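Local structure of succinyl-CoA ligase (ADP-forming) subunit alpha (Methanosaeta concilii, 6HXI) at residues A257-T262 and A289-F294; V175-G180 and L231-G236; K253-W258 and A297-P302. The protein binds coenzyme A and joins a CoA-ligase-family module to a C-terminal domain of the citrate synthase family. All coordinates share one frame; numbering follows the deposited sequence.

Contact 1: A257-T262 and A289-F294; sequences AWVTGT and AKNDAF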
loop_
_atom_site.group_PDB
_atom_site.type_symbol
_atom_site.label_atom_id
_atom_site.label_comp_id
_atom_site.label_asym_id
_atom_site.label_seq_id
_atom_site.Cartn_x
_atom_site.Cartn_y
_atom_site.Cartn_z
ATOM N N ALA B 257 -66.629 13.376 -24.449
ATOM C CA ALA B 257 -65.735 12.807 -25.454
ATOM C C ALA B 257 -65.209 13.813 -26.462
ATOM O O ALA B 257 -65.959 14.639 -26.966
ATOM C CB ALA B 257 -66.437 11.675 -26.177
ATOM N N TRP B 258 -63.910 13.717 -26.778
ATOM C CA TRP B 258 -63.281 14.543 -27.801
ATOM C C TRP B 258 -62.217 13.755 -28.549
ATOM O O TRP B 258 -61.410 13.068 -27.926
ATOM C CB TRP B 258 -62.738 15.882 -27.265
ATOM C CG TRP B 258 -62.125 16.725 -28.353
ATOM C CD1 TRP B 258 -60.793 16.935 -28.580
ATOM C CD2 TRP B 258 -62.819 17.345 -29.447
ATOM N NE1 TRP B 258 -60.617 17.685 -29.718
ATOM C CE2 TRP B 258 -61.843 17.950 -30.272
ATOM C CE3 TRP B 258 -64.172 17.459 -29.802
ATOM C CZ2 TRP B 258 -62.181 18.672 -31.423
ATOM C CZ3 TRP B 258 -64.506 18.164 -30.948
ATOM C CH2 TRP B 258 -63.520 18.770 -31.739
ATOM N N VAL B 259 -62.234 13.848 -29.889
ATOM C CA VAL B 259 -61.276 13.181 -30.767
ATOM C C VAL B 259 -60.423 14.263 -31.457
ATOM O O VAL B 259 -60.950 15.130 -32.157
ATOM C CB VAL B 259 -61.960 12.205 -31.770
ATOM C CG1 VAL B 259 -60.928 11.541 -32.674
ATOM C CG2 VAL B 259 -62.785 11.146 -31.037
ATOM N N THR B 260 -59.107 14.226 -31.211
ATOM C CA THR B 260 -58.138 15.182 -31.772
ATOM C C THR B 260 -57.729 14.759 -33.205
ATOM O O THR B 260 -57.848 13.586 -33.565
ATOM C CB THR B 260 -56.929 15.311 -30.833
ATOM O OG1 THR B 260 -56.186 14.109 -30.907
ATOM C CG2 THR B 260 -57.328 15.549 -29.386
ATOM N N GLY B 261 -57.238 15.705 -33.989
ATOM C CA GLY B 261 -56.821 15.458 -35.366
ATOM C C GLY B 261 -57.736 16.101 -36.391
ATOM O O GLY B 261 -57.841 15.606 -37.512
ATOM N N THR B 262 -58.405 17.204 -36.012
ATOM C CA THR B 262 -59.309 17.953 -36.895
ATOM C C THR B 262 -58.518 18.718 -37.970
ATOM O O THR B 262 -59.101 19.157 -38.949
ATOM C CB THR B 262 -60.282 18.853 -36.091
ATOM O OG1 THR B 262 -59.570 19.910 -35.440
ATOM C CG2 THR B 262 -61.115 18.070 -35.068
ATOM N N ALA B 289 -65.389 12.392 -38.475
ATOM C CA ALA B 289 -66.268 11.218 -38.479
ATOM C C ALA B 289 -66.454 10.642 -37.062
ATOM O O ALA B 289 -67.561 10.236 -36.713
ATOM C CB ALA B 289 -65.705 10.153 -39.399
ATOM N N LYS B 290 -65.396 10.659 -36.245
ATOM C CA LYS B 290 -65.417 10.173 -34.855
ATOM C C LYS B 290 -66.208 11.084 -33.901
ATOM O O LYS B 290 -67.052 10.586 -33.153
ATOM C CB LYS B 290 -63.989 9.917 -34.331
ATOM C CG LYS B 290 -63.312 8.717 -34.998
ATOM C CD LYS B 290 -61.916 8.486 -34.475
ATOM C CE LYS B 290 -61.289 7.234 -35.046
ATOM N NZ LYS B 290 -60.018 6.868 -34.349
ATOM N N ASN B 291 -65.951 12.410 -33.942
ATOM C CA ASN B 291 -66.641 13.397 -33.108
ATOM C C ASN B 291 -68.122 13.469 -33.457
ATOM O O ASN B 291 -68.951 13.608 -32.557
ATOM C CB ASN B 291 -65.970 14.779 -33.204
ATOM C CG ASN B 291 -64.699 14.906 -32.388
ATOM O OD1 ASN B 291 -64.591 14.390 -31.268
ATOM N ND2 ASN B 291 -63.703 15.607 -32.924
ATOM N N ASP B 292 -68.458 13.330 -34.748
ATOM C CA ASP B 292 -69.849 13.341 -35.208
ATOM C C ASP B 292 -70.594 12.108 -34.707
ATOM O O ASP B 292 -71.679 12.258 -34.147
ATOM C CB ASP B 292 -69.931 13.460 -36.737
ATOM C CG ASP B 292 -69.614 14.840 -37.289
ATOM O OD1 ASP B 292 -69.378 15.774 -36.476
ATOM O OD2 ASP B 292 -69.620 14.995 -38.531
ATOM N N ALA B 293 -69.987 10.899 -34.856
ATOM C CA ALA B 293 -70.560 9.632 -34.385
ATOM C C ALA B 293 -70.699 9.633 -32.853
ATOM O O ALA B 293 -71.623 9.018 -32.325
ATOM C CB ALA B 293 -69.707 8.464 -34.844
ATOM N N PHE B 294 -69.788 10.345 -32.141
ATOM C CA PHE B 294 -69.843 10.490 -30.682
ATOM C C PHE B 294 -71.037 11.379 -30.290
ATOM O O PHE B 294 -71.770 11.022 -29.371
ATOM C CB PHE B 294 -68.527 11.041 -30.110
ATOM C CG PHE B 294 -67.636 10.029 -29.417
ATOM C CD1 PHE B 294 -68.078 9.340 -28.289
ATOM C CD2 PHE B 294 -66.330 9.819 -29.847
ATOM C CE1 PHE B 294 -67.242 8.420 -27.637
ATOM C CE2 PHE B 294 -65.498 8.898 -29.193
ATOM C CZ PHE B 294 -65.960 8.201 -28.099
#

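Contact 2: V175-G180 and L231-G236; sequences VSKSGG and LGELGG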
loop_
_atom_site.group_PDB
_atom_site.type_symbol
_atom_site.label_atom_id
_atom_site.label_comp_id
_atom_site.label_asym_id
_atom_site.label_seq_id
_atom_site.Cartn_x
_atom_site.Cartn_y
_atom_site.Cartn_z
ATOM N N VAL B 175 -59.939 8.385 -19.569
ATOM C CA VAL B 175 -59.126 7.549 -20.461
ATOM C C VAL B 175 -58.696 8.338 -21.730
ATOM O O VAL B 175 -59.508 9.021 -22.369
ATOM C CB VAL B 175 -59.791 6.163 -20.774
ATOM C CG1 VAL B 175 -61.020 6.298 -21.654
ATOM C CG2 VAL B 175 -58.796 5.174 -21.382
ATOM N N SER B 176 -57.415 8.262 -22.064
ATOM C CA SER B 176 -56.886 8.910 -23.257
ATOM C C SER B 176 -55.964 7.964 -24.044
ATOM O O SER B 176 -55.735 6.823 -23.631
ATOM C CB SER B 176 -56.152 10.197 -22.893
ATOM O OG SER B 176 -54.964 9.934 -22.164
ATOM N N LYS B 177 -55.465 8.428 -25.186
ATOM C CA LYS B 177 -54.462 7.704 -25.953
ATOM C C LYS B 177 -53.110 8.291 -25.543
ATOM O O LYS B 177 -52.204 7.561 -25.174
ATOM C CB LYS B 177 -54.704 7.847 -27.464
ATOM C CG LYS B 177 -55.493 6.686 -28.031
ATOM C CD LYS B 177 -56.240 7.054 -29.297
ATOM C CE LYS B 177 -56.873 5.812 -29.883
ATOM N NZ LYS B 177 -57.573 6.060 -31.178
ATOM N N SER B 178 -53.018 9.621 -25.518
ATOM C CA SER B 178 -51.821 10.383 -25.188
ATOM C C SER B 178 -51.471 10.400 -23.701
ATOM O O SER B 178 -52.336 10.613 -22.852
ATOM C CB SER B 178 -51.978 11.811 -25.702
ATOM O OG SER B 178 -50.941 12.679 -25.280
ATOM N N GLY B 179 -50.181 10.249 -23.416
ATOM C CA GLY B 179 -49.649 10.305 -22.065
ATOM C C GLY B 179 -49.568 11.723 -21.529
ATOM O O GLY B 179 -50.001 11.981 -20.405
ATOM N N GLY B 180 -48.997 12.639 -22.325
ATOM C CA GLY B 180 -48.848 14.051 -21.960
ATOM C C GLY B 180 -50.185 14.758 -21.793
ATOM O O GLY B 180 -50.365 15.592 -20.890
ATOM N N LEU B 231 -60.530 11.208 -24.253
ATOM C CA LEU B 231 -59.858 11.989 -25.274
ATOM C C LEU B 231 -59.183 11.022 -26.242
ATOM O O LEU B 231 -58.239 10.344 -25.867
ATOM C CB LEU B 231 -58.827 12.910 -24.597
ATOM C CG LEU B 231 -58.147 13.978 -25.446
ATOM C CD1 LEU B 231 -59.127 15.058 -25.873
ATOM C CD2 LEU B 231 -56.957 14.594 -24.682
ATOM N N GLY B 232 -59.722 10.927 -27.446
ATOM C CA GLY B 232 -59.189 10.072 -28.494
ATOM C C GLY B 232 -58.456 10.869 -29.550
ATOM O O GLY B 232 -58.177 12.057 -29.352
ATOM N N GLU B 233 -58.113 10.207 -30.670
ATOM C CA GLU B 233 -57.435 10.830 -31.820
ATOM C C GLU B 233 -57.751 10.079 -33.114
ATOM O O GLU B 233 -58.204 8.931 -33.073
ATOM C CB GLU B 233 -55.902 10.992 -31.600
ATOM C CG GLU B 233 -55.129 9.692 -31.576
ATOM C CD GLU B 233 -53.617 9.757 -31.465
ATOM O OE1 GLU B 233 -53.050 10.875 -31.366
ATOM O OE2 GLU B 233 -52.996 8.667 -31.502
ATOM N N LEU B 234 -57.506 10.723 -34.257
ATOM C CA LEU B 234 -57.712 10.146 -35.585
ATOM C C LEU B 234 -56.877 8.870 -35.791
ATOM O O LEU B 234 -55.885 8.651 -35.067
ATOM C CB LEU B 234 -57.421 11.188 -36.676
ATOM C CG LEU B 234 -55.969 11.485 -37.055
ATOM C CD1 LEU B 234 -55.930 12.472 -38.174
ATOM C CD2 LEU B 234 -55.157 12.052 -35.880
ATOM N N GLY B 235 -57.297 8.050 -36.764
ATOM C CA GLY B 235 -56.640 6.790 -37.092
ATOM C C GLY B 235 -57.150 5.654 -36.231
ATOM O O GLY B 235 -57.358 5.821 -35.017
ATOM N N GLY B 236 -57.372 4.506 -36.867
ATOM C CA GLY B 236 -57.898 3.321 -36.196
ATOM C C GLY B 236 -59.366 3.451 -35.845
ATOM O O GLY B 236 -59.950 4.528 -36.001
HETATM O O HOH W 1 -55.637 11.055 -26.115
HETATM O O HOH W 2 -55.629 6.844 -32.999
HETATM O O HOH W 3 -57.742 3.790 -32.818
#

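Contact 3: K253-W258 and A297-P302; sequences KPLVAW and AGAYVP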
loop_
_atom_site.group_PDB
_atom_site.type_symbol
_atom_site.label_atom_id
_atom_site.label_comp_id
_atom_site.label_asym_id
_atom_site.label_seq_id
_atom_site.Cartn_x
_atom_site.Cartn_y
_atom_site.Cartn_z
ATOM N N LYS B 253 -73.662 6.088 -17.536
ATOM C CA LYS B 253 -73.068 7.263 -16.883
ATOM C C LYS B 253 -72.775 8.328 -17.934
ATOM O O LYS B 253 -72.461 7.944 -19.067
ATOM C CB LYS B 253 -71.778 6.882 -16.149
ATOM C CG LYS B 253 -72.041 6.248 -14.801
ATOM C CD LYS B 253 -70.817 5.562 -14.223
ATOM C CE LYS B 253 -71.285 4.540 -13.227
ATOM N NZ LYS B 253 -70.167 3.809 -12.618
ATOM N N PRO B 254 -72.887 9.652 -17.621
ATOM C CA PRO B 254 -72.601 10.663 -18.658
ATOM C C PRO B 254 -71.133 10.628 -19.092
ATOM O O PRO B 254 -70.242 10.559 -18.251
ATOM C CB PRO B 254 -73.040 11.982 -18.016
ATOM C CG PRO B 254 -72.991 11.736 -16.562
ATOM C CD PRO B 254 -73.253 10.284 -16.332
ATOM N N LEU B 255 -70.901 10.581 -20.416
ATOM C CA LEU B 255 -69.586 10.488 -21.046
ATOM C C LEU B 255 -69.202 11.734 -21.856
ATOM O O LEU B 255 -69.872 12.052 -22.840
ATOM C CB LEU B 255 -69.531 9.234 -21.948
ATOM C CG LEU B 255 -68.149 8.879 -22.524
ATOM C CD1 LEU B 255 -67.722 7.510 -22.096
ATOM C CD2 LEU B 255 -68.136 8.991 -24.035
ATOM N N VAL B 256 -68.100 12.409 -21.465
ATOM C CA VAL B 256 -67.544 13.565 -22.189
ATOM C C VAL B 256 -66.562 12.966 -23.182
ATOM O O VAL B 256 -65.768 12.104 -22.809
ATOM C CB VAL B 256 -66.869 14.622 -21.268
ATOM C CG1 VAL B 256 -66.292 15.775 -22.083
ATOM C CG2 VAL B 256 -67.845 15.153 -20.214
ATOM N N ALA B 257 -66.629 13.376 -24.449
ATOM C CA ALA B 257 -65.735 12.807 -25.454
ATOM C C ALA B 257 -65.209 13.813 -26.462
ATOM O O ALA B 257 -65.959 14.639 -26.966
ATOM C CB ALA B 257 -66.437 11.675 -26.177
ATOM N N TRP B 258 -63.910 13.717 -26.778
ATOM C CA TRP B 258 -63.281 14.543 -27.801
ATOM C C TRP B 258 -62.217 13.755 -28.549
ATOM O O TRP B 258 -61.410 13.068 -27.926
ATOM C CB TRP B 258 -62.738 15.882 -27.265
ATOM C CG TRP B 258 -62.125 16.725 -28.353
ATOM C CD1 TRP B 258 -60.793 16.935 -28.580
ATOM C CD2 TRP B 258 -62.819 17.345 -29.447
ATOM N NE1 TRP B 258 -60.617 17.685 -29.718
ATOM C CE2 TRP B 258 -61.843 17.950 -30.272
ATOM C CE3 TRP B 258 -64.172 17.459 -29.802
ATOM C CZ2 TRP B 258 -62.181 18.672 -31.423
ATOM C CZ3 TRP B 258 -64.506 18.164 -30.948
ATOM C CH2 TRP B 258 -63.520 18.770 -31.739
ATOM N N ALA B 297 -74.307 9.486 -30.733
ATOM C CA ALA B 297 -74.447 8.381 -29.771
ATOM C C ALA B 297 -74.934 8.833 -28.376
ATOM O O ALA B 297 -75.294 7.989 -27.555
ATOM C CB ALA B 297 -73.141 7.614 -29.656
ATOM N N GLY B 298 -74.951 10.142 -28.126
ATOM C CA GLY B 298 -75.403 10.691 -26.853
ATOM C C GLY B 298 -74.308 11.130 -25.902
ATOM O O GLY B 298 -74.597 11.437 -24.744
ATOM N N ALA B 299 -73.049 11.186 -26.371
ATOM C CA ALA B 299 -71.929 11.663 -25.560
ATOM C C ALA B 299 -71.953 13.208 -25.523
ATOM O O ALA B 299 -72.569 13.840 -26.384
ATOM C CB ALA B 299 -70.604 11.178 -26.149
ATOM N N TYR B 300 -71.274 13.805 -24.532
ATOM C CA TYR B 300 -71.143 15.253 -24.403
ATOM C C TYR B 300 -69.852 15.627 -25.148
ATOM O O TYR B 300 -68.744 15.303 -24.698
ATOM C CB TYR B 300 -71.123 15.653 -22.919
ATOM C CG TYR B 300 -72.432 15.358 -22.223
ATOM C CD1 TYR B 300 -72.705 14.090 -21.714
ATOM C CD2 TYR B 300 -73.412 16.337 -22.095
ATOM C CE1 TYR B 300 -73.930 13.800 -21.110
ATOM C CE2 TYR B 300 -74.622 16.072 -21.454
ATOM C CZ TYR B 300 -74.885 14.796 -20.978
ATOM O OH TYR B 300 -76.080 14.520 -20.354
ATOM N N VAL B 301 -70.006 16.188 -26.360
ATOM C CA VAL B 301 -68.873 16.514 -27.239
ATOM C C VAL B 301 -68.653 18.033 -27.341
ATOM O O VAL B 301 -69.568 18.727 -27.775
ATOM C CB VAL B 301 -69.024 15.836 -28.635
ATOM C CG1 VAL B 301 -67.799 16.083 -29.516
ATOM C CG2 VAL B 301 -69.293 14.338 -28.501
ATOM N N PRO B 302 -67.465 18.578 -26.980
ATOM C CA PRO B 302 -67.252 20.032 -27.115
ATOM C C PRO B 302 -67.082 20.486 -28.576
ATOM O O PRO B 302 -67.006 19.642 -29.470
ATOM C CB PRO B 302 -65.972 20.267 -26.296
ATOM C CG PRO B 302 -65.229 19.008 -26.398
ATOM C CD PRO B 302 -66.260 17.912 -26.446
HETATM O O HOH W 4 -73.326 10.257 -22.053
#

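Contact 1: A257-T262 and A289-F294
K290 NZ is the best-held polar atom here. Four acceptors share its three N-H groups: a carboxylate oxygen of E239, in a salt bridge, and the backbone carbonyls of E233, G235 and G236. They draw the ammonium group away from the strand 257-260. The part of K290 that meets the strand is its aliphatic chain, and CD lies 3.7 Å from V259 CG1. The polar link between the two segments is made by N291 instead. Its CG stands anti to its own carbonyl carbon, which sends the amide toward V259. N291 OD1 accepts the backbone N-H of V259 at 2.8 Å, on a lone pair. N291 ND2 donates back to V259 O at 2.9 Å, also on a lone pair, with the acceptor somewhat out of the amide plane. Both bonds are bent, with angles at hydrogen of 145° and 147°. Held at both ends, the amide has its flip and its rotation fixed. It also satisfies the buried N-H and C=O of one strand residue, much as a neighbouring strand would. The same amide lies over one face of the W258 indole, the two planes only 18° apart. N291 ND2 sits toward the rim of that face, 3.3 Å from W258 CZ3. One turn on, F294 turns a ring face to the strand. A257 CB makes a CH-pi contact there, 3.6 Å from the centroid of the F294 ring. V259 CG2 meets the same ring obliquely, 4.0 Å from F294 CD2. Helix 287-297 thus lies almost antiparallel on strand 255-260, the outermost within this chain in the mixed sheet of the alpha/beta domain. Strand 227-233 pairs with that strand along its other edge, and I242 and I243 of helix 239-247 pack on F294.

Contact 2: V175-G180 and L231-G236
This is a contact between neighbouring parallel strands, 172-176 and 227-233, at the C-terminal ends where both run out into loops. The one sound backbone bond across it goes from L231 N to V175 O, 3.1 Å long and fairly straight at 158°. K177 N to L231 O is only a weak hydrogen bond at 3.4 Å. Water 1 fills in beside it, accepting from K177 N at 2.8 Å and donating to L231 O at 2.7 Å. S176 turns its hydroxyl back on its own segment, and S176 OG donates to S178 O at 2.8 Å from above the carbonyl plane. S178 is the N-cap of helix 179-192, and its OG caps the N-H of M181. This is the strand-to-helix turn of a flavodoxin-like alpha/beta domain, as in succinyl-CoA ligase alpha subunits: a helix starts at the C-terminal ends of parallel strands in a mixed sheet. Coenzyme A touches G179 here, but most of its pocket comes from earlier in the chain. K177 takes the other direction. Its chain is extended beyond CG and passes obliquely across E233, with K177 CD 3.7 Å from E233 CG. The strongest partner of NZ is E239, in a salt bridge, while the bond from NZ to E233 O is weak. Water 3 accepts from K177 NZ at 2.8 Å and passes a bond on to G235 O at 3.0 Å. E239 also accepts the backbone N-H of E233, so one carboxylate ties the lysine to the strand end. G235 and G236 both have positive phi, which favours glycine.

Contact 3: K253-W258 and A297-P302
The Y300 ring reaches back along the strand to P254, with Y300 CE1 3.7 Å from P254 CB, an oblique approach. Its CG is anti to its carbonyl carbon, chi1 -65°, which lays the ring back along the strand, and chi2 turns the ring edge to L255 O, which lies in the ring plane. That same oxygen is the acceptor of the best bond here: Y300 N to L255 O, 2.8 Å and almost straight at 170°. Y300 O then accepts from A257 N at 2.9 Å, the donor standing 30° above the carbonyl plane. The two bonds straddle V256 and make a single bridge between V256 and Y300. On one side of this bridge, A299 CB rests 3.9 Å from L255 CD2. Further on, V301 and P302 close on the indole of W258. V301 CG1 comes at the ring edge, near its plane, while P302 CG lies 3.9 Å from W258 CE3. P302 O approaches the ring obliquely, 3.3 Å from W258 CZ3. At the other end, water 4 accepts from L255 N at 2.9 Å and donates to G298 O at 3.2 Å, which links the start of the strand to the helix end. M311 and V315 of helix 308-322 also pack on Y300. G298 leaves helix 287-297 with positive phi in a Schellman motif. The chain then turns back and runs in the same general direction as strand 255-260. Its path resembles a beta-alpha-beta crossover of the alpha/beta domain, but the returning limb is a loop bridged at one residue, not a strand.

How the contacts relate
All three contacts are largely buried and belong to the same six-stranded sheet of the CoA-ligase module. Contacts 1 and 3 share A257 and W258 and use the same edge of strand 255-260: a helix side chain serves it further along, backbone pairing nearer its start. F294 joins them by packing on both L255 and V301. Contact 2 lies one strand further in, and W258 O to G232 N, 2.8 Å, links it to the other two. Its chemistry is wetter, with three waters at the loop ends of the strands. Contact 3 reaches nearest the surface, through partly exposed P254, A299 and Y300. E239 serves both lysines, K290 of contact 1 and K177 of contact 2.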